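Elongation factor G (Thermus thermophilus, PDB 2DY1) binds GTP and magnesium and, as a member of the elongation factor G family, probably acts as a GTPase in the translocation step of protein synthesis. Local coordinates at residues 497-500 against 501-505; 68-72 against 73-77; 396-399 against 400-404; 626-629 against 630-634. One frame throughout, in Å; residues are numbered along the deposited sequence.

Contact 1 (497-500 against 501-505); sequences WRIT and GGVIP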
loop_
_atom_site.group_PDB
_atom_site.type_symbol
_atom_site.label_atom_id
_atom_site.label_comp_id
_atom_site.label_asym_id
_atom_site.label_seq_id
_atom_site.Cartn_x
_atom_site.Cartn_y
_atom_site.Cartn_z
ATOM N N TRP A 497 -16.245 44.301 2.838
ATOM C CA TRP A 497 -16.099 45.608 2.215
ATOM C C TRP A 497 -17.133 46.499 2.897
ATOM O O TRP A 497 -18.344 46.285 2.756
ATOM C CB TRP A 497 -16.423 45.520 0.738
ATOM C CG TRP A 497 -16.197 46.758 -0.041
ATOM C CD1 TRP A 497 -17.146 47.509 -0.673
ATOM C CD2 TRP A 497 -14.932 47.309 -0.417
ATOM N NE1 TRP A 497 -16.553 48.484 -1.433
ATOM C CE2 TRP A 497 -15.191 48.384 -1.294
ATOM C CE3 TRP A 497 -13.601 46.991 -0.102
ATOM C CZ2 TRP A 497 -14.167 49.144 -1.871
ATOM C CZ3 TRP A 497 -12.582 47.745 -0.672
ATOM C CH2 TRP A 497 -12.871 48.809 -1.549
ATOM N N ARG A 498 -16.669 47.488 3.651
ATOM C CA ARG A 498 -17.581 48.401 4.332
ATOM C C ARG A 498 -17.281 49.838 3.936
ATOM O O ARG A 498 -17.512 50.769 4.694
ATOM C CB ARG A 498 -17.474 48.229 5.855
ATOM C CG ARG A 498 -17.994 46.878 6.352
ATOM C CD ARG A 498 -19.514 46.779 6.181
ATOM N NE ARG A 498 -20.034 45.503 6.661
ATOM C CZ ARG A 498 -20.075 44.378 5.948
ATOM N NH1 ARG A 498 -19.624 44.342 4.690
ATOM N NH2 ARG A 498 -20.577 43.280 6.496
ATOM N N ILE A 499 -16.766 50.010 2.720
ATOM C CA ILE A 499 -16.462 51.335 2.211
ATOM C C ILE A 499 -17.766 52.059 1.926
ATOM O O ILE A 499 -18.692 51.466 1.365
ATOM C CB ILE A 499 -15.609 51.226 0.911
ATOM C CG1 ILE A 499 -14.164 50.860 1.278
ATOM C CG2 ILE A 499 -15.635 52.543 0.119
ATOM C CD1 ILE A 499 -13.438 51.918 2.091
ATOM N N THR A 500 -17.843 53.323 2.338
ATOM C CA THR A 500 -19.030 54.129 2.111
ATOM C C THR A 500 -18.687 55.397 1.330
ATOM O O THR A 500 -17.520 55.801 1.251
ATOM C CB THR A 500 -19.688 54.545 3.448
ATOM O OG1 THR A 500 -18.810 55.431 4.155
ATOM C CG2 THR A 500 -19.976 53.312 4.309
ATOM N N GLY A 501 -19.705 56.001 0.727
ATOM C CA GLY A 501 -19.508 57.242 -0.003
ATOM C C GLY A 501 -18.633 57.123 -1.230
ATOM O O GLY A 501 -18.219 58.133 -1.800
ATOM N N GLY A 502 -18.337 55.888 -1.631
ATOM C CA GLY A 502 -17.492 55.669 -2.794
ATOM C C GLY A 502 -16.079 56.212 -2.624
ATOM O O GLY A 502 -15.409 56.525 -3.630
ATOM N N VAL A 503 -15.604 56.311 -1.382
ATOM C CA VAL A 503 -14.263 56.857 -1.141
ATOM C C VAL A 503 -13.175 55.991 -1.764
ATOM O O VAL A 503 -12.072 56.476 -2.012
ATOM C CB VAL A 503 -13.986 57.128 0.363
ATOM C CG1 VAL A 503 -14.940 58.248 0.856
ATOM C CG2 VAL A 503 -14.184 55.870 1.198
ATOM N N ILE A 504 -13.465 54.708 -1.963
ATOM C CA ILE A 504 -12.558 53.814 -2.708
ATOM C C ILE A 504 -13.506 53.125 -3.684
ATOM O O ILE A 504 -14.528 52.550 -3.281
ATOM C CB ILE A 504 -11.858 52.684 -1.878
ATOM C CG1 ILE A 504 -10.866 53.258 -0.865
ATOM C CG2 ILE A 504 -11.069 51.767 -2.866
ATOM C CD1 ILE A 504 -10.288 52.215 0.109
ATOM N N PRO A 505 -13.194 53.169 -4.987
ATOM C CA PRO A 505 -14.075 52.521 -5.962
ATOM C C PRO A 505 -14.084 51.012 -5.776
ATOM O O PRO A 505 -13.077 50.420 -5.364
ATOM C CB PRO A 505 -13.467 52.927 -7.307
ATOM C CG PRO A 505 -12.731 54.184 -7.000
ATOM C CD PRO A 505 -12.116 53.906 -5.663
HETATM O O HOH W 1 -19.065 53.110 -1.312
#

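Contact 2 (68-72 against 73-77); sequences PLLFR and GHRVF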
loop_
_atom_site.group_PDB
_atom_site.type_symbol
_atom_site.label_atom_id
_atom_site.label_comp_id
_atom_site.label_asym_id
_atom_site.label_seq_id
_atom_site.Cartn_x
_atom_site.Cartn_y
_atom_site.Cartn_z
ATOM N N PRO A 68 7.363 -18.302 -13.567
ATOM C CA PRO A 68 6.561 -18.918 -14.641
ATOM C C PRO A 68 6.749 -20.422 -14.665
ATOM O O PRO A 68 7.564 -20.940 -15.416
ATOM C CB PRO A 68 7.090 -18.217 -15.894
ATOM C CG PRO A 68 8.581 -18.057 -15.584
ATOM C CD PRO A 68 8.643 -17.757 -14.079
ATOM N N LEU A 69 5.954 -21.128 -13.874
ATOM C CA LEU A 69 6.111 -22.568 -13.766
ATOM C C LEU A 69 5.521 -23.366 -14.905
ATOM O O LEU A 69 4.425 -23.062 -15.388
ATOM C CB LEU A 69 5.496 -23.054 -12.447
ATOM C CG LEU A 69 5.974 -22.307 -11.198
ATOM C CD1 LEU A 69 5.123 -22.733 -9.979
ATOM C CD2 LEU A 69 7.454 -22.622 -10.926
ATOM N N LEU A 70 6.282 -24.364 -15.342
ATOM C CA LEU A 70 5.865 -25.268 -16.410
ATOM C C LEU A 70 5.860 -26.665 -15.803
ATOM O O LEU A 70 6.840 -27.092 -15.198
ATOM C CB LEU A 70 6.851 -25.200 -17.570
ATOM C CG LEU A 70 6.630 -26.215 -18.694
ATOM C CD1 LEU A 70 5.313 -25.927 -19.407
ATOM C CD2 LEU A 70 7.793 -26.123 -19.676
ATOM N N PHE A 71 4.754 -27.382 -15.949
ATOM C CA PHE A 71 4.680 -28.710 -15.370
ATOM C C PHE A 71 3.756 -29.560 -16.225
ATOM O O PHE A 71 2.564 -29.286 -16.339
ATOM C CB PHE A 71 4.133 -28.605 -13.943
ATOM C CG PHE A 71 4.030 -29.929 -13.228
ATOM C CD1 PHE A 71 5.170 -30.644 -12.892
ATOM C CD2 PHE A 71 2.786 -30.444 -12.883
ATOM C CE1 PHE A 71 5.072 -31.867 -12.212
ATOM C CE2 PHE A 71 2.681 -31.659 -12.207
ATOM C CZ PHE A 71 3.826 -32.366 -11.876
ATOM N N ARG A 72 4.327 -30.603 -16.817
ATOM C CA ARG A 72 3.572 -31.506 -17.674
ATOM C C ARG A 72 2.730 -30.775 -18.699
ATOM O O ARG A 72 1.569 -31.123 -18.932
ATOM C CB ARG A 72 2.709 -32.423 -16.821
ATOM C CG ARG A 72 3.554 -33.195 -15.843
ATOM C CD ARG A 72 2.790 -34.279 -15.113
ATOM N NE ARG A 72 3.694 -34.929 -14.177
ATOM C CZ ARG A 72 3.331 -35.876 -13.317
ATOM N NH1 ARG A 72 2.073 -36.290 -13.269
ATOM N NH2 ARG A 72 4.236 -36.414 -12.509
ATOM N N GLY A 73 3.325 -29.752 -19.312
ATOM C CA GLY A 73 2.624 -28.999 -20.340
ATOM C C GLY A 73 1.683 -27.908 -19.842
ATOM O O GLY A 73 1.163 -27.111 -20.632
ATOM N N HIS A 74 1.455 -27.873 -18.534
ATOM C CA HIS A 74 0.580 -26.860 -17.935
ATOM C C HIS A 74 1.457 -25.718 -17.422
ATOM O O HIS A 74 2.631 -25.919 -17.132
ATOM C CB HIS A 74 -0.183 -27.457 -16.755
ATOM C CG HIS A 74 -0.881 -28.738 -17.080
ATOM N ND1 HIS A 74 -1.880 -28.821 -18.025
ATOM C CD2 HIS A 74 -0.704 -29.994 -16.608
ATOM C CE1 HIS A 74 -2.287 -30.074 -18.124
ATOM N NE2 HIS A 74 -1.589 -30.807 -17.275
ATOM N N ARG A 75 0.884 -24.526 -17.316
ATOM C CA ARG A 75 1.634 -23.372 -16.851
ATOM C C ARG A 75 0.947 -22.685 -15.691
ATOM O O ARG A 75 -0.272 -22.478 -15.694
ATOM C CB ARG A 75 1.796 -22.362 -17.994
ATOM C CG ARG A 75 2.731 -22.839 -19.105
ATOM C CD ARG A 75 2.745 -21.828 -20.238
ATOM N NE ARG A 75 3.817 -22.054 -21.208
ATOM C CZ ARG A 75 3.876 -23.083 -22.050
ATOM N NH1 ARG A 75 2.920 -24.003 -22.056
ATOM N NH2 ARG A 75 4.899 -23.188 -22.889
ATOM N N VAL A 76 1.723 -22.371 -14.663
ATOM C CA VAL A 76 1.175 -21.625 -13.552
ATOM C C VAL A 76 2.060 -20.411 -13.411
ATOM O O VAL A 76 3.253 -20.550 -13.143
ATOM C CB VAL A 76 1.178 -22.433 -12.237
ATOM C CG1 VAL A 76 0.751 -21.541 -11.079
ATOM C CG2 VAL A 76 0.235 -23.630 -12.386
ATOM N N PHE A 77 1.492 -19.226 -13.649
ATOM C CA PHE A 77 2.283 -18.006 -13.478
ATOM C C PHE A 77 2.053 -17.618 -12.038
ATOM O O PHE A 77 0.992 -17.111 -11.689
ATOM C CB PHE A 77 1.828 -16.926 -14.461
ATOM C CG PHE A 77 2.227 -17.228 -15.881
ATOM C CD1 PHE A 77 1.450 -18.077 -16.660
ATOM C CD2 PHE A 77 3.428 -16.750 -16.406
ATOM C CE1 PHE A 77 1.860 -18.470 -17.940
ATOM C CE2 PHE A 77 3.848 -17.135 -17.688
ATOM C CZ PHE A 77 3.068 -17.998 -18.453
#

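Contact 3 (396-399 against 400-404); sequences ARLG and EALRK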
loop_
_atom_site.group_PDB
_atom_site.type_symbol
_atom_site.label_atom_id
_atom_site.label_comp_id
_atom_site.label_asym_id
_atom_site.label_seq_id
_atom_site.Cartn_x
_atom_site.Cartn_y
_atom_site.Cartn_z
ATOM N N ALA A 396 21.826 17.457 -8.422
ATOM C CA ALA A 396 21.724 17.475 -9.880
ATOM C C ALA A 396 21.073 16.221 -10.455
ATOM O O ALA A 396 20.462 16.256 -11.525
ATOM C CB ALA A 396 23.102 17.650 -10.493
ATOM N N ARG A 397 21.215 15.113 -9.741
ATOM C CA ARG A 397 20.681 13.830 -10.187
ATOM C C ARG A 397 19.351 13.461 -9.539
ATOM O O ARG A 397 18.690 12.515 -9.980
ATOM C CB ARG A 397 21.676 12.705 -9.853
ATOM C CG ARG A 397 23.043 12.716 -10.565
ATOM C CD ARG A 397 23.910 11.569 -10.013
ATOM N NE ARG A 397 25.228 11.478 -10.630
ATOM C CZ ARG A 397 26.141 10.558 -10.322
ATOM N NH1 ARG A 397 25.886 9.635 -9.405
ATOM N NH2 ARG A 397 27.327 10.567 -10.921
ATOM N N LEU A 398 18.951 14.200 -8.513
ATOM C CA LEU A 398 17.750 13.845 -7.761
ATOM C C LEU A 398 16.451 13.757 -8.536
ATOM O O LEU A 398 15.714 12.774 -8.399
ATOM C CB LEU A 398 17.572 14.789 -6.579
ATOM C CG LEU A 398 16.429 14.459 -5.618
ATOM C CD1 LEU A 398 16.593 13.044 -5.045
ATOM C CD2 LEU A 398 16.418 15.518 -4.512
ATOM N N GLY A 399 16.170 14.770 -9.347
ATOM C CA GLY A 399 14.921 14.748 -10.095
ATOM C C GLY A 399 14.709 13.483 -10.902
ATOM O O GLY A 399 13.638 12.874 -10.834
ATOM N N GLU A 400 15.715 13.077 -11.678
ATOM C CA GLU A 400 15.571 11.897 -12.505
ATOM C C GLU A 400 15.502 10.616 -11.681
ATOM O O GLU A 400 14.773 9.680 -12.023
ATOM C CB GLU A 400 16.719 11.828 -13.523
ATOM C CG GLU A 400 16.815 10.526 -14.298
ATOM C CD GLU A 400 15.580 10.205 -15.131
ATOM O OE1 GLU A 400 15.471 9.046 -15.587
ATOM O OE2 GLU A 400 14.729 11.095 -15.335
ATOM N N ALA A 401 16.252 10.563 -10.589
ATOM C CA ALA A 401 16.221 9.358 -9.756
ATOM C C ALA A 401 14.840 9.215 -9.104
ATOM O O ALA A 401 14.320 8.088 -8.970
ATOM C CB ALA A 401 17.334 9.418 -8.679
ATOM N N LEU A 402 14.245 10.339 -8.705
ATOM C CA LEU A 402 12.908 10.304 -8.107
ATOM C C LEU A 402 11.894 9.912 -9.156
ATOM O O LEU A 402 10.928 9.217 -8.847
ATOM C CB LEU A 402 12.529 11.654 -7.511
ATOM C CG LEU A 402 13.224 11.996 -6.193
ATOM C CD1 LEU A 402 12.939 13.447 -5.845
ATOM C CD2 LEU A 402 12.739 11.075 -5.081
ATOM N N ARG A 403 12.095 10.371 -10.392
ATOM C CA ARG A 403 11.161 9.991 -11.455
ATOM C C ARG A 403 11.154 8.455 -11.582
ATOM O O ARG A 403 10.081 7.824 -11.636
ATOM C CB ARG A 403 11.583 10.603 -12.790
ATOM C CG ARG A 403 10.546 10.387 -13.914
ATOM C CD ARG A 403 11.126 10.736 -15.288
ATOM N NE ARG A 403 12.168 9.789 -15.675
ATOM C CZ ARG A 403 11.937 8.518 -16.001
ATOM N NH1 ARG A 403 10.696 8.047 -16.005
ATOM N NH2 ARG A 403 12.949 7.707 -16.274
ATOM N N LYS A 404 12.340 7.853 -11.641
ATOM C CA LYS A 404 12.465 6.399 -11.742
ATOM C C LYS A 404 11.833 5.712 -10.521
ATOM O O LYS A 404 11.113 4.721 -10.643
ATOM C CB LYS A 404 13.942 5.976 -11.814
ATOM C CG LYS A 404 14.661 6.307 -13.126
ATOM C CD LYS A 404 16.042 5.648 -13.091
ATOM C CE LYS A 404 16.796 5.845 -14.404
ATOM N NZ LYS A 404 17.273 7.243 -14.558
HETATM O O HOH W 2 17.825 15.038 -12.377
#

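Contact 4 (626-629 against 630-634); sequences YKAL and PGLTG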
loop_
_atom_site.group_PDB
_atom_site.type_symbol
_atom_site.label_atom_id
_atom_site.label_comp_id
_atom_site.label_asym_id
_atom_site.label_seq_id
_atom_site.Cartn_x
_atom_site.Cartn_y
_atom_site.Cartn_z
ATOM N N TYR A 626 5.472 6.709 14.487
ATOM C CA TYR A 626 5.572 5.439 13.775
ATOM C C TYR A 626 6.838 4.663 14.148
ATOM O O TYR A 626 6.849 3.439 14.075
ATOM C CB TYR A 626 5.504 5.648 12.245
ATOM C CG TYR A 626 6.726 6.281 11.606
ATOM C CD1 TYR A 626 6.948 7.658 11.679
ATOM C CD2 TYR A 626 7.645 5.502 10.893
ATOM C CE1 TYR A 626 8.040 8.241 11.058
ATOM C CE2 TYR A 626 8.749 6.079 10.268
ATOM C CZ TYR A 626 8.937 7.448 10.352
ATOM O OH TYR A 626 10.012 8.015 9.709
ATOM N N LYS A 627 7.890 5.367 14.561
ATOM C CA LYS A 627 9.142 4.703 14.937
ATOM C C LYS A 627 9.116 4.177 16.365
ATOM O O LYS A 627 9.755 3.173 16.673
ATOM C CB LYS A 627 10.337 5.655 14.791
ATOM C CG LYS A 627 10.728 5.987 13.357
ATOM C CD LYS A 627 12.038 6.772 13.311
ATOM C CE LYS A 627 12.439 7.082 11.883
ATOM N NZ LYS A 627 13.667 7.942 11.812
ATOM N N ALA A 628 8.363 4.845 17.228
ATOM C CA ALA A 628 8.292 4.472 18.635
ATOM C C ALA A 628 7.202 3.475 19.006
ATOM O O ALA A 628 7.347 2.730 19.979
ATOM C CB ALA A 628 8.140 5.734 19.484
ATOM N N LEU A 629 6.117 3.447 18.245
ATOM C CA LEU A 629 5.010 2.552 18.572
ATOM C C LEU A 629 5.381 1.086 18.780
ATOM O O LEU A 629 4.914 0.456 19.729
ATOM C CB LEU A 629 3.907 2.645 17.521
ATOM C CG LEU A 629 2.642 1.894 17.949
ATOM C CD1 LEU A 629 2.105 2.485 19.253
ATOM C CD2 LEU A 629 1.597 1.975 16.854
ATOM N N PRO A 630 6.209 0.513 17.891
ATOM C CA PRO A 630 6.588 -0.894 18.062
ATOM C C PRO A 630 7.151 -1.193 19.457
ATOM O O PRO A 630 6.664 -2.086 20.151
ATOM C CB PRO A 630 7.615 -1.102 16.954
ATOM C CG PRO A 630 7.071 -0.208 15.852
ATOM C CD PRO A 630 6.727 1.050 16.617
ATOM N N GLY A 631 8.168 -0.438 19.862
ATOM C CA GLY A 631 8.771 -0.643 21.168
ATOM C C GLY A 631 7.799 -0.494 22.326
ATOM O O GLY A 631 7.942 -1.152 23.357
ATOM N N LEU A 632 6.803 0.369 22.156
ATOM C CA LEU A 632 5.803 0.616 23.190
ATOM C C LEU A 632 4.728 -0.464 23.249
ATOM O O LEU A 632 4.069 -0.640 24.278
ATOM C CB LEU A 632 5.135 1.975 22.955
ATOM C CG LEU A 632 5.981 3.226 23.209
ATOM C CD1 LEU A 632 5.318 4.436 22.570
ATOM C CD2 LEU A 632 6.152 3.430 24.710
ATOM N N THR A 633 4.546 -1.189 22.149
ATOM C CA THR A 633 3.521 -2.224 22.103
ATOM C C THR A 633 4.062 -3.606 21.767
ATOM O O THR A 633 3.311 -4.477 21.326
ATOM C CB THR A 633 2.444 -1.877 21.072
ATOM O OG1 THR A 633 3.030 -1.860 19.765
ATOM C CG2 THR A 633 1.850 -0.516 21.372
ATOM N N GLY A 634 5.357 -3.808 21.979
ATOM C CA GLY A 634 5.954 -5.097 21.682
ATOM C C GLY A 634 5.730 -5.514 20.240
ATOM O O GLY A 634 5.707 -6.705 19.927
HETATM O O HOH W 3 10.178 1.250 18.628
#

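Contact 1 (497-500 against 501-505)
Thr500 and Val503 close a type I' beta turn, with Val503 N bonded to Thr500 O at 3.3 Å and an N-H...O angle of 168°, while Gly501 and Gly502 fill the two corners with positive phi (65° and 63°), the first at a place where a CB would run into Thr500 O. Ile499 uses both branches: its CD1 reaches Ile504 CD1 at 3.7 Å, the two side chains crossing at about a right angle, while its CG2, anti to the backbone N, lies 3.8 Å from Val503 CG2. Lying between strand 494-497 and helix 509-520, the turn belongs to domain IV of elongation factor G, and Ile499 and Trp497 both rest on Val537 of strand 533-541. The Trp497 indole has Ile499 CG1 over one face, 3.5 Å above the plane and toward the rim, and its CH2 comes within 3.7 Å of Ile504 CG2. Ile504 O sits at the edge of the same ring, near its plane, 3.7 Å from Trp497 CZ2. An alanine in place of Trp497 is likely to open a gap beside Ile504 CG2 and strip Ile499 CG1 of its flat partner. A water accepts from Gly502 N and donates to Ile499 O, tying the two limbs together beside the turn. On the helix side, Ile512 touches both Trp497 and Ile504.

Contact 2 (68-72 against 73-77)
Leu70 and Arg75 come together through different first torsions: Leu70 has CG anti to its backbone N (chi1 173°), which swings CD1 toward Arg75, whereas Arg75 sets CG anti to its carbonyl carbon (chi1 -70°) and then runs extended to NE, past that methyl. The two side chains lie side by side, pointing the same way, with Leu70 CD1 4.0 Å from Arg75 CG and over one face of the guanidinium, offset toward its rim. On that same face of the sheet Pro68 CB meets Phe77 CE2 at 3.9 Å, obliquely to the ring. The other face carries Leu69, Phe71, His74 and Val76. There the His74 imidazole has Arg72 O over one face, 3.4 Å above the ring plane, while Phe71 is roofed by its neighbour Arg72, whose CG stands over the ring centre.

These pairs belong to a beta hairpin, strands 65-71 and 74-80, at the edge of the mixed sheet of the GTP-binding domain. Leu69 N bonds to Val76 O and Val76 N to Leu69 O, 2.9 Å each; Phe71 N bonds to His74 O and His74 N to Phe71 O, both at 2.8 Å. The connection is a type I' turn. Gly73 takes its second corner with phi 83°, where a CB would clash with Arg72 O. Leu69 and Val76 face inward, Leu69 onto Leu29 and Leu30 of helix 22-32 and Val76 onto Leu265 of helix 261-271. Pro68 and Phe77 turn instead to Val330 of strand 323-332.

Contact 3 (396-399 against 400-404)
Leu398 and Leu402, one helical turn apart, carry the apolar contact: Leu398 CG lies 3.6 Å from Leu402 CD1, and Leu398 CD1 lies 3.7 Å from Leu402 CG, the two side chains crossing obliquely. Leu398 reaches forward because its CG is anti to the backbone N (chi1 -174°), beside the carbonyl carbon that leads into the next turn; Leu402 takes the other choice, CG beside its own N (chi1 -75°), which points it back. With an alanine in place of Leu398, Leu402 CD1 would probably lose its close neighbour and a gap would open along this side of the helix.

The backbone bonds of the alpha-helix fix this spacing. Leu402 N donates to Leu398 O at 2.9 Å, and Ala401 N and Arg403 N bond to Arg397 O and Gly399 O in the same i to i+4 pattern. A water accepts from Glu400 N and donates to Ala396 O, bridging the two where the chain offers no direct bond of this kind.

Glu400, Arg403 and Lys404 form a salt-bridge network on the exposed side. Arg403 grips the carboxylate side-on, NE to Glu400 OE2 at 2.9 Å and NH2 to Glu400 OE1 at 2.9 Å, with the acceptors close to the guanidinium plane. Lys404 NZ takes the anti lone pair of Glu400 OE1 at 2.7 Å, so this oxygen accepts twice, which probably stabilises its charge.

Within domain III, helix 392-408 lays Ala401 and Leu402 on Leu440 of helix 430-442, while Leu398 and Ala401 touch Val445 in the loop before strand 447-450.

Contact 4 (626-629 against 630-634)
Leu629 and Thr633 lie at a slant to one another, with Leu629 CD1 3.7 Å from Thr633 CG2. Thr633 turns its hydroxyl back along the helix, OG1 lying between its backbone N and carbonyl carbon (chi1 64°), which brings OG1 to 3.0 Å from Leu629 O, above the carbonyl plane. Thr633 N bonds to the same oxygen at 2.9 Å, a bent bond (N-H...O 130°) whose N-H is shared with Pro630 O. Leu632 N adds a weak third bond to Leu629 O, and Thr633 OG1 also accepts from Gly637 N. Leu632 stands over the preceding turn instead: its CG is 3.5 Å from Ala628 O, and its CD1 faces Ala628 CB at 4.4 Å, while Leu632 N bonds to Ala628 O. The adjacent Pro630 ring brings its CD to 3.4 Å from Leu629 CB, closer than usual van der Waals contact. Having no N-H, Pro630 cannot bond to Tyr626 O, and its CD sits 3.5 Å from that oxygen. The N atoms of Pro630 and Gly631 make no bond to the turn before, where the helix kinks; a water bridges Gly631 N to Lys627 O. Gly634 then leaves helical angles with positive phi. The arrangement is that of a proline kink within helix 625-633; in the C-terminal domain of elongation factor G, Leu629 and Thr633 are laid on strand 569-583 through Val580 and Ala582.

Along the chain the order is contact 2, 3, 1, 4, and each lies in a different domain: the GTP-binding domain, domain III, domain IV and the C-terminal domain. Contacts 3 and 4 lie closest, 33 Å between centres and about 15 Å between nearest atoms; contacts 1 and 2 lie farthest apart, 81 Å between centres, on opposite sides of the chain's centre. Contacts 1 and 2 are built on type I' turns, contacts 3 and 4 on helices. They are thus separate local elements, although Tyr626 of contact 4 touches Val383 and Val385 in strand 383-389, joining the C-terminal domain to domain III. Contact 2 alone approaches the nucleotide site, with Leu69 about 12 Å from Lys22 and Thr23 between side chains.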